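Local coordinates for beta-lactamase-like protein (Koribacter versatilis, PDB 6B9V), which probably hydrolyses diphosphate bonds, cleaving reactive FAD photoproducts, as a manganese-binding metallo-beta-lactamase-fold enzyme of the PhnP family, at residues F59-Q62 / A63-G67; R114-K117 / H118-Y122; S180-D184 / A185-M189. All coordinates share one frame; numbering follows the deposited sequence.

Contact 1: residues F59-Q62 / A63-G67; sequences FREQ and ALREG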
ATOM      1  N   PHE A  59       5.072  -1.871  -0.729  1.00 11.38           N
ATOM      2  CA  PHE A  59       6.046  -2.888  -0.343  1.00 16.21           C
ATOM      3  C   PHE A  59       5.563  -4.323  -0.575  1.00 15.71           C
ATOM      4  O   PHE A  59       6.328  -5.146  -1.057  1.00 14.49           O
ATOM      5  CB  PHE A  59       6.474  -2.738   1.118  1.00 13.57           C
ATOM      6  CG  PHE A  59       7.367  -3.864   1.570  1.00 17.21           C
ATOM      7  CD1 PHE A  59       8.679  -3.944   1.123  1.00 18.17           C
ATOM      8  CD2 PHE A  59       6.872  -4.877   2.373  1.00 16.41           C
ATOM      9  CE1 PHE A  59       9.492  -5.001   1.493  1.00 26.35           C
ATOM     10  CE2 PHE A  59       7.688  -5.954   2.746  1.00 22.42           C
ATOM     11  CZ  PHE A  59       8.993  -6.008   2.311  1.00 19.83           C
ATOM     12  N   ARG A  60       4.315  -4.647  -0.246  1.00 13.10           N
ATOM     13  CA  ARG A  60       3.868  -6.031  -0.495  1.00 16.43           C
ATOM     14  C   ARG A  60       4.073  -6.430  -1.972  1.00 16.77           C
ATOM     15  O   ARG A  60       4.682  -7.473  -2.270  1.00 14.90           O
ATOM     16  CB  ARG A  60       2.390  -6.224  -0.104  1.00 16.26           C
ATOM     17  CG  ARG A  60       1.865  -7.626  -0.479  1.00 16.03           C
ATOM     18  CD  ARG A  60       0.454  -7.855   0.074  1.00 15.12           C
ATOM     19  NE  ARG A  60      -0.108  -9.121  -0.405  1.00 12.14           N
ATOM     20  CZ  ARG A  60      -0.709  -9.293  -1.576  1.00 17.45           C
ATOM     21  NH1 ARG A  60      -0.859  -8.273  -2.414  1.00 16.93           N
ATOM     22  NH2 ARG A  60      -1.158 -10.502  -1.910  1.00 16.29           N
ATOM     23  N   GLU A  61       3.590  -5.582  -2.886  1.00 13.46           N
ATOM     24  CA  GLU A  61       3.725  -5.826  -4.324  1.00 14.47           C
ATOM     25  C   GLU A  61       5.202  -5.933  -4.730  1.00 14.53           C
ATOM     26  O   GLU A  61       5.577  -6.805  -5.521  1.00 13.68           O
ATOM     27  CB  GLU A  61       3.039  -4.708  -5.141  1.00 12.36           C
ATOM     28  CG  GLU A  61       3.123  -4.898  -6.687  1.00 20.76           C
ATOM     29  CD  GLU A  61       2.318  -3.853  -7.520  1.00 27.98           C
ATOM     30  OE1 GLU A  61       1.492  -3.058  -6.973  1.00 21.99           O
ATOM     31  OE2 GLU A  61       2.506  -3.844  -8.759  1.00 23.77           O
ATOM     32  N   GLN A  62       6.028  -5.032  -4.199  1.00 12.29           N
ATOM     33  CA  GLN A  62       7.463  -5.007  -4.538  1.00 13.28           C
ATOM     34  C   GLN A  62       8.172  -6.299  -4.092  1.00 14.08           C
ATOM     35  O   GLN A  62       8.983  -6.889  -4.833  1.00 14.52           O
ATOM     36  CB  GLN A  62       8.138  -3.756  -3.928  1.00 15.49           C
ATOM     37  CG  GLN A  62       7.629  -2.429  -4.580  1.00 12.31           C
ATOM     38  CD  GLN A  62       8.010  -1.140  -3.841  1.00 11.90           C
ATOM     39  OE1 GLN A  62       8.088  -1.101  -2.618  1.00 14.15           O
ATOM     40  NE2 GLN A  62       8.205  -0.048  -4.608  1.00 11.64           N
ATOM     41  N   ALA A  63       7.837  -6.746  -2.885  1.00 13.22           N
ATOM     42  CA  ALA A  63       8.412  -7.966  -2.337  1.00 15.75           C
ATOM     43  C   ALA A  63       7.961  -9.204  -3.117  1.00 17.08           C
ATOM     44  O   ALA A  63       8.765 -10.079  -3.422  1.00 16.57           O
ATOM     45  CB  ALA A  63       8.039  -8.110  -0.850  1.00 14.57           C
ATOM     46  N   LEU A  64       6.677  -9.280  -3.438  1.00 13.29           N
ATOM     47  CA  LEU A  64       6.163 -10.435  -4.175  1.00 15.64           C
ATOM     48  C   LEU A  64       6.791 -10.502  -5.551  1.00 20.34           C
ATOM     49  O   LEU A  64       7.207 -11.563  -6.004  1.00 16.57           O
ATOM     50  CB  LEU A  64       4.631 -10.367  -4.294  1.00 17.01           C
ATOM     51  CG  LEU A  64       3.864 -10.583  -2.997  1.00 18.10           C
ATOM     52  CD1 LEU A  64       2.381 -10.296  -3.232  1.00 18.56           C
ATOM     53  CD2 LEU A  64       4.075 -12.036  -2.500  1.00 23.95           C
ATOM     54  N   ARG A  65       6.862  -9.339  -6.195  1.00 16.04           N
ATOM     55  CA  ARG A  65       7.494  -9.149  -7.494  1.00 17.37           C
ATOM     56  C   ARG A  65       8.912  -9.700  -7.547  1.00 18.94           C
ATOM     57  O   ARG A  65       9.342 -10.299  -8.547  1.00 17.27           O
ATOM     58  CB  ARG A  65       7.545  -7.641  -7.789  1.00 24.45           C
ATOM     59  CG  ARG A  65       7.403  -7.230  -9.186  1.00 37.66           C
ATOM     60  CD  ARG A  65       6.636  -5.937  -9.196  1.00 31.90           C
ATOM     61  NE  ARG A  65       7.422  -4.776  -8.774  1.00 25.16           N
ATOM     62  CZ  ARG A  65       7.362  -3.629  -9.437  1.00 23.01           C
ATOM     63  NH1 ARG A  65       6.573  -3.564 -10.497  1.00 15.61           N
ATOM     64  NH2 ARG A  65       8.070  -2.573  -9.068  1.00 22.00           N
ATOM     65  N   GLU A  66       9.663  -9.444  -6.483  1.00 17.65           N
ATOM     66  CA  GLU A  66      11.062  -9.848  -6.482  1.00 18.21           C
ATOM     67  C   GLU A  66      11.356 -11.129  -5.699  1.00 21.90           C
ATOM     68  O   GLU A  66      12.524 -11.513  -5.547  1.00 23.05           O
ATOM     69  CB  GLU A  66      11.916  -8.711  -5.936  1.00 19.00           C
ATOM     70  CG  GLU A  66      11.930  -7.497  -6.845  1.00 21.16           C
ATOM     71  CD  GLU A  66      12.788  -7.718  -8.076  1.00 27.10           C
ATOM     72  OE1 GLU A  66      12.687  -6.922  -9.038  1.00 28.63           O
ATOM     73  OE2 GLU A  66      13.573  -8.692  -8.078  1.00 26.34           O
ATOM     74  N   GLY A  67      10.310 -11.784  -5.206  1.00 20.89           N
ATOM     75  CA  GLY A  67      10.458 -13.033  -4.472  1.00 22.38           C
ATOM     76  C   GLY A  67      11.213 -12.908  -3.159  1.00 24.78           C
ATOM     77  O   GLY A  67      11.920 -13.834  -2.761  1.00 26.64           O
TER
HETATM   78  O   HOH W   1       9.707  -4.833  -6.778  1.00 19.60           O
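Helix 59-66, the crossover helix between the parallel strands 49-53 and 73-75, brings Phe59 against Ala63 and Arg60 against Leu64, one turn apart. Ala63 CB makes a CH-pi contact with the Phe59 ring, 4.2 Å from its centroid and displaced toward the rim. Phe59 CG is anti to the backbone N (chi1 174°), a torsion that points the ring forward along the helix, toward the methyl one turn on. Leu64 CD1 sits over the centre of the Arg60 guanidinium, 3.6 Å from Arg60 CZ. That flat group is also gripped by the second subunit, whose Pro19 O accepts a hydrogen bond from Arg60 NH2, while Ile21 of that subunit packs on Phe59, Ala63 and Leu64. On another side of the helix, Glu61 OE2 lies 4.4 Å from Arg65 NH1, well out of the guanidinium plane. The carboxylate instead pairs with Arg36 and the arginine with Asp254. A water accepts from Arg65 NE at 3.0 Å and donates to Gln62 O, which also takes the N-H of Glu66. Gly67 ends the helix with positive phi in a Schellman motif, closing the helical arm of a beta-alpha-beta crossover.

Contact 2: residues R114-K117 / H118-Y122; sequences RVLK and HVFKY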
ATOM      1  N   ARG A 114      10.763   8.995  15.281  1.00 21.48           N
ATOM      2  CA  ARG A 114       9.615   9.646  15.931  1.00 21.93           C
ATOM      3  C   ARG A 114       8.313   9.408  15.142  1.00 20.79           C
ATOM      4  O   ARG A 114       7.252   9.032  15.714  1.00 22.46           O
ATOM      5  CB  ARG A 114       9.878  11.155  16.077  1.00 26.64           C
ATOM      6  CG  ARG A 114       9.105  11.867  17.181  1.00 29.16           C
ATOM      7  CD  ARG A 114       9.155  13.401  17.006  1.00 27.00           C
ATOM      8  NE  ARG A 114      10.499  13.894  16.691  1.00 25.76           N
ATOM      9  CZ  ARG A 114      10.775  15.126  16.272  1.00 30.05           C
ATOM     10  NH1 ARG A 114       9.805  16.017  16.115  1.00 27.49           N
ATOM     11  NH2 ARG A 114      12.032  15.474  16.010  1.00 27.03           N
ATOM     12  N   VAL A 115       8.395   9.624  13.830  1.00 21.17           N
ATOM     13  CA  VAL A 115       7.222   9.398  12.983  1.00 22.64           C
ATOM     14  C   VAL A 115       6.808   7.918  12.939  1.00 21.86           C
ATOM     15  O   VAL A 115       5.617   7.596  13.051  1.00 18.97           O
ATOM     16  CB  VAL A 115       7.470   9.909  11.538  1.00 25.26           C
ATOM     17  CG1 VAL A 115       6.291   9.560  10.637  1.00 24.20           C
ATOM     18  CG2 VAL A 115       7.739  11.417  11.545  1.00 27.01           C
ATOM     19  N   LEU A 116       7.771   7.018  12.771  1.00 17.82           N
ATOM     20  CA  LEU A 116       7.470   5.580  12.745  1.00 22.60           C
ATOM     21  C   LEU A 116       6.798   5.079  14.030  1.00 25.13           C
ATOM     22  O   LEU A 116       5.803   4.337  13.975  1.00 20.72           O
ATOM     23  CB  LEU A 116       8.739   4.754  12.498  1.00 19.51           C
ATOM     24  CG  LEU A 116       9.346   4.783  11.090  1.00 24.09           C
ATOM     25  CD1 LEU A 116      10.696   4.077  11.094  1.00 22.89           C
ATOM     26  CD2 LEU A 116       8.414   4.131  10.065  1.00 23.52           C
ATOM     27  N   LYS A 117       7.339   5.466  15.181  1.00 21.51           N
ATOM     28  CA  LYS A 117       6.775   5.011  16.447  1.00 28.01           C
ATOM     29  C   LYS A 117       5.389   5.602  16.662  1.00 29.60           C
ATOM     30  O   LYS A 117       4.524   4.962  17.273  1.00 26.75           O
ATOM     31  CB  LYS A 117       7.690   5.369  17.619  1.00 23.89           C
ATOM     32  CG  LYS A 117       8.985   4.572  17.620  1.00 34.69           C
ATOM     33  CD  LYS A 117       9.800   4.859  18.868  1.00 46.94           C
ATOM     34  CE  LYS A 117      10.931   3.854  19.021  1.00 52.85           C
ATOM     35  NZ  LYS A 117      11.775   4.152  20.210  1.00 54.26           N
ATOM     36  N   HIS A 118       5.176   6.818  16.166  1.00 23.05           N
ATOM     37  CA  HIS A 118       3.854   7.425  16.309  1.00 24.79           C
ATOM     38  C   HIS A 118       2.817   6.738  15.409  1.00 29.83           C
ATOM     39  O   HIS A 118       1.781   6.253  15.882  1.00 28.68           O
ATOM     40  CB  HIS A 118       3.927   8.923  15.998  1.00 28.50           C
ATOM     41  CG  HIS A 118       2.595   9.600  15.977  1.00 30.31           C
ATOM     42  ND1 HIS A 118       1.969  10.047  17.120  1.00 29.86           N
ATOM     43  CD2 HIS A 118       1.765   9.901  14.950  1.00 31.97           C
ATOM     44  CE1 HIS A 118       0.814  10.602  16.799  1.00 37.34           C
ATOM     45  NE2 HIS A 118       0.667  10.527  15.488  1.00 35.23           N
ATOM     46  N   VAL A 119       3.111   6.686  14.113  1.00 25.56           N
ATOM     47  CA  VAL A 119       2.203   6.120  13.126  1.00 23.16           C
ATOM     48  C   VAL A 119       1.959   4.636  13.376  1.00 25.89           C
ATOM     49  O   VAL A 119       0.830   4.162  13.265  1.00 26.49           O
ATOM     50  CB  VAL A 119       2.738   6.304  11.692  1.00 24.39           C
ATOM     51  CG1 VAL A 119       1.902   5.512  10.690  1.00 27.10           C
ATOM     52  CG2 VAL A 119       2.760   7.783  11.311  1.00 24.19           C
ATOM     53  N   PHE A 120       3.016   3.905  13.710  1.00 20.48           N
ATOM     54  CA  PHE A 120       2.902   2.463  13.882  1.00 23.97           C
ATOM     55  C   PHE A 120       3.030   2.097  15.346  1.00 29.44           C
ATOM     56  O   PHE A 120       3.670   1.107  15.695  1.00 28.59           O
ATOM     57  CB  PHE A 120       3.951   1.726  13.049  1.00 25.17           C
ATOM     58  CG  PHE A 120       3.701   1.809  11.568  1.00 21.38           C
ATOM     59  CD1 PHE A 120       2.654   1.098  10.991  1.00 25.05           C
ATOM     60  CD2 PHE A 120       4.491   2.610  10.760  1.00 18.07           C
ATOM     61  CE1 PHE A 120       2.407   1.175   9.631  1.00 29.85           C
ATOM     62  CE2 PHE A 120       4.251   2.692   9.398  1.00 21.82           C
ATOM     63  CZ  PHE A 120       3.211   1.972   8.832  1.00 24.40           C
ATOM     64  N   LYS A 121       2.397   2.903  16.192  1.00 28.23           N
ATOM     65  CA  LYS A 121       2.367   2.648  17.629  1.00 36.84           C
ATOM     66  C   LYS A 121       1.830   1.249  17.972  1.00 46.18           C
ATOM     67  O   LYS A 121       2.215   0.667  18.988  1.00 48.63           O
ATOM     68  CB  LYS A 121       1.531   3.719  18.327  1.00 32.39           C
ATOM     69  CG  LYS A 121       1.812   3.849  19.806  1.00 34.68           C
ATOM     70  CD  LYS A 121       0.774   4.728  20.476  1.00 44.82           C
ATOM     71  CE  LYS A 121       1.080   4.910  21.954  1.00 52.74           C
ATOM     72  NZ  LYS A 121       0.017   5.704  22.639  1.00 60.16           N
ATOM     73  N   TYR A 122       0.955   0.711  17.122  1.00 52.67           N
ATOM     74  CA  TYR A 122       0.397  -0.626  17.340  1.00 45.43           C
ATOM     75  C   TYR A 122       1.413  -1.731  17.042  1.00 45.77           C
ATOM     76  O   TYR A 122       1.229  -2.871  17.459  1.00 46.11           O
ATOM     77  CB  TYR A 122      -0.868  -0.835  16.493  1.00 41.21           C
ATOM     78  CG  TYR A 122      -0.631  -0.876  14.996  1.00 40.25           C
ATOM     79  CD1 TYR A 122      -0.423  -2.080  14.336  1.00 37.18           C
ATOM     80  CD2 TYR A 122      -0.619   0.294  14.245  1.00 40.00           C
ATOM     81  CE1 TYR A 122      -0.202  -2.114  12.961  1.00 38.68           C
ATOM     82  CE2 TYR A 122      -0.402   0.269  12.878  1.00 34.68           C
ATOM     83  CZ  TYR A 122      -0.194  -0.933  12.243  1.00 33.64           C
ATOM     84  OH  TYR A 122       0.017  -0.949  10.886  1.00 35.55           O
TER
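Val115 and Val119 pack side by side one turn apart near the end of helix 110-119, their side chains pointing the same way, with Val115 CG1 4.0 Å from Val119 CG2. The two branches come together with Val115 CG1 anti to its backbone nitrogen (chi1 175°) and Val119 CG2 beside its own. Leu116 and Phe120 form a looser apolar pair, CD2 to CD2 at 4.3 Å. The Phe120 ring is covered on one face by Val119 CG1, offset toward the rim, and Leu116 O lies near the ring plane at its edge. Apolar neighbours continue this surface into the fold: Ile84 of helix 81-84 touches Val115 and Leu116, and Leu87 touches Phe120.

The backbone bonds are those of the last turns. Val119 N reaches Val115 O at 2.9 Å and is nearly straight (173°). Phe120 N binds Leu116 O at 2.8 Å, whereas His118 N binds Arg114 O at 3.1 Å and is more bent (147°).

Charged ends turn to the preceding turn, Arg114 pairing with Glu110 and Lys117 with Glu113. At the dimer interface His118 O accepts a bond from NE2 of His118 of the second subunit, and the two rings also meet. With Val115, Leu116 and Val119 buried, Arg114 and Lys117 exposed and His118 touching its counterpart, this is the C-terminus of an amphipathic helix at a subunit interface.

Contact 3: residues S180-D184 / A185-M189; sequences SSIPD and ASMEM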
ATOM      1  N   SER A 180      16.115  18.707  -2.397  1.00 17.03           N
ATOM      2  CA  SER A 180      16.125  19.916  -3.209  1.00 22.75           C
ATOM      3  C   SER A 180      17.553  20.434  -3.321  1.00 18.52           C
ATOM      4  O   SER A 180      17.881  21.155  -4.256  1.00 21.62           O
ATOM      5  CB  SER A 180      15.192  20.979  -2.624  1.00 19.89           C
ATOM      6  OG  SER A 180      15.403  21.182  -1.234  1.00 22.17           O
ATOM      7  N   SER A 181      18.411  20.071  -2.374  1.00 18.53           N
ATOM      8  CA  SER A 181      19.828  20.450  -2.492  1.00 20.43           C
ATOM      9  C   SER A 181      20.734  19.516  -1.693  1.00 22.66           C
ATOM     10  O   SER A 181      20.281  18.789  -0.792  1.00 18.92           O
ATOM     11  CB  SER A 181      20.054  21.904  -2.056  1.00 26.59           C
ATOM     12  OG  SER A 181      19.810  22.096  -0.671  1.00 23.37           O
ATOM     13  N   ILE A 182      22.009  19.520  -2.062  1.00 20.86           N
ATOM     14  CA  ILE A 182      23.011  18.691  -1.421  1.00 21.50           C
ATOM     15  C   ILE A 182      24.143  19.579  -0.937  1.00 24.92           C
ATOM     16  O   ILE A 182      24.798  20.262  -1.741  1.00 23.63           O
ATOM     17  CB  ILE A 182      23.556  17.616  -2.378  1.00 23.30           C
ATOM     18  CG1 ILE A 182      22.415  16.766  -2.950  1.00 21.32           C
ATOM     19  CG2 ILE A 182      24.564  16.725  -1.657  1.00 17.90           C
ATOM     20  CD1 ILE A 182      22.852  15.824  -4.064  1.00 23.36           C
ATOM     21  N   PRO A 183      24.370  19.593   0.386  1.00 24.76           N
ATOM     22  CA  PRO A 183      25.419  20.424   0.992  1.00 27.00           C
ATOM     23  C   PRO A 183      26.801  20.128   0.397  1.00 23.02           C
ATOM     24  O   PRO A 183      27.034  19.016  -0.088  1.00 21.37           O
ATOM     25  CB  PRO A 183      25.371  20.031   2.471  1.00 27.95           C
ATOM     26  CG  PRO A 183      23.983  19.462   2.678  1.00 27.19           C
ATOM     27  CD  PRO A 183      23.642  18.789   1.385  1.00 23.06           C
ATOM     28  N   ASP A 184      27.698  21.106   0.428  1.00 24.28           N
ATOM     29  CA  ASP A 184      29.045  20.920  -0.131  1.00 31.98           C
ATOM     30  C   ASP A 184      29.751  19.700   0.463  1.00 25.73           C
ATOM     31  O   ASP A 184      30.336  18.860  -0.258  1.00 28.31           O
ATOM     32  CB  ASP A 184      29.905  22.174   0.101  1.00 34.33           C
ATOM     33  CG  ASP A 184      29.407  23.379  -0.679  1.00 42.14           C
ATOM     34  OD1 ASP A 184      28.598  23.199  -1.617  1.00 39.14           O
ATOM     35  OD2 ASP A 184      29.833  24.508  -0.360  1.00 49.81           O
ATOM     36  N   ALA A 185      29.684  19.603   1.788  1.00 25.79           N
ATOM     37  CA  ALA A 185      30.351  18.526   2.497  1.00 32.92           C
ATOM     38  C   ALA A 185      29.807  17.180   2.030  1.00 29.04           C
ATOM     39  O   ALA A 185      30.550  16.201   1.967  1.00 24.96           O
ATOM     40  CB  ALA A 185      30.197  18.696   4.021  1.00 30.24           C
ATOM     41  N   SER A 186      28.524  17.126   1.670  1.00 22.75           N
ATOM     42  CA  SER A 186      27.960  15.884   1.152  1.00 22.92           C
ATOM     43  C   SER A 186      28.376  15.616  -0.295  1.00 19.25           C
ATOM     44  O   SER A 186      28.550  14.458  -0.691  1.00 20.75           O
ATOM     45  CB  SER A 186      26.420  15.879   1.249  1.00 19.08           C
ATOM     46  OG  SER A 186      25.991  15.864   2.596  1.00 20.71           O
ATOM     47  N   MET A 187      28.532  16.672  -1.087  1.00 21.33           N
ATOM     48  CA  MET A 187      28.979  16.498  -2.461  1.00 22.68           C
ATOM     49  C   MET A 187      30.345  15.833  -2.445  1.00 24.50           C
ATOM     50  O   MET A 187      30.655  14.991  -3.303  1.00 23.80           O
ATOM     51  CB  MET A 187      29.045  17.830  -3.201  1.00 25.62           C
ATOM     52  CG  MET A 187      27.682  18.439  -3.483  1.00 22.99           C
ATOM     53  SD  MET A 187      26.831  17.608  -4.821  1.00 23.51           S
ATOM     54  CE  MET A 187      27.743  18.229  -6.240  1.00 22.22           C
ATOM     55  N   GLU A 188      31.148  16.195  -1.446  1.00 24.45           N
ATOM     56  CA  GLU A 188      32.504  15.654  -1.353  1.00 31.33           C
ATOM     57  C   GLU A 188      32.536  14.172  -0.997  1.00 27.84           C
ATOM     58  O   GLU A 188      33.552  13.513  -1.206  1.00 29.05           O
ATOM     59  CB  GLU A 188      33.321  16.449  -0.336  1.00 25.70           C
ATOM     60  CG  GLU A 188      33.746  17.809  -0.872  1.00 39.15           C
ATOM     61  CD  GLU A 188      34.347  17.719  -2.274  1.00 51.03           C
ATOM     62  OE1 GLU A 188      35.266  16.894  -2.479  1.00 60.39           O
ATOM     63  OE2 GLU A 188      33.896  18.462  -3.175  1.00 46.35           O
ATOM     64  N   MET A 189      31.424  13.659  -0.473  1.00 20.89           N
ATOM     65  CA  MET A 189      31.307  12.252  -0.074  1.00 25.66           C
ATOM     66  C   MET A 189      30.881  11.363  -1.238  1.00 22.87           C
ATOM     67  O   MET A 189      30.845  10.137  -1.115  1.00 23.98           O
ATOM     68  CB  MET A 189      30.282  12.091   1.065  1.00 21.49           C
ATOM     69  CG  MET A 189      30.592  12.883   2.343  1.00 28.18           C
ATOM     70  SD  MET A 189      29.217  12.769   3.515  1.00 34.80           S
ATOM     71  CE  MET A 189      29.374  11.073   4.044  1.00 30.51           C
TER
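Pro183 O receives two backbone N-H groups at the start of helix 184-187: Met187 N at 3.0 Å, with an N-H...O angle of 151°, and Ser186 N at the same distance but weakly, at 122°. Pro183 occupies the N-cap position of this short helix, and its carbonyl is the acceptor for the first turn. Glu188 N to Asp184 O, at 3.0 Å, is the next i to i+4 bond.

The side chain of the residue before the cap leans forward onto the new turn. Ile182 CG2 meets Ser186 CB at 3.6 Å and also approaches the Met187 sulfur, and the isoleucine and methionine side chains cross at about a right angle. The bend at chi2 (-75°) brings SD to Ile182 CG2; a further bend at chi3 turns only the terminal methyl. Met187 also touches Lys221 and Leu222 of helix 212-222, so it bridges the capping loop and that helix.

Ser186 is buried and its hydroxyl is satisfied by Pro157 O of strand 151-160. Ser180 and Ser181 both face Ile159 of the same strand in a classic beta bulge, and Ile182 touches Val158; the loop thus runs beside the end of that strand before the helix. Glu188 turns its carboxylate to Arg191 in a salt bridge. The proline ring flanks the serine hydroxyl, with Pro183 CD 3.9 Å from Ser186 OG.

The three contacts follow one another along the chain, each on or at the end of a helix of the metallo-beta-lactamase fold. Contact 1 lies on the crossover helix 59-66 and contact 2 on helix 110-119, which follows strand 104-108; strands 49-53, 73-75 and 104-108 belong to one seven-stranded sheet. Contact 3 follows strand 173-176 of the other sheet. The centres of contacts 1 and 2 are about 23 Å apart, and both reach the second subunit. Contact 3 lies about 32 and 30 Å from them between centres, on the opposite side of the chain's centre from contact 1, and no other chain touches it. Dimer packing thus involves helices 59-66 and 110-119, outside the manganese coordination shell.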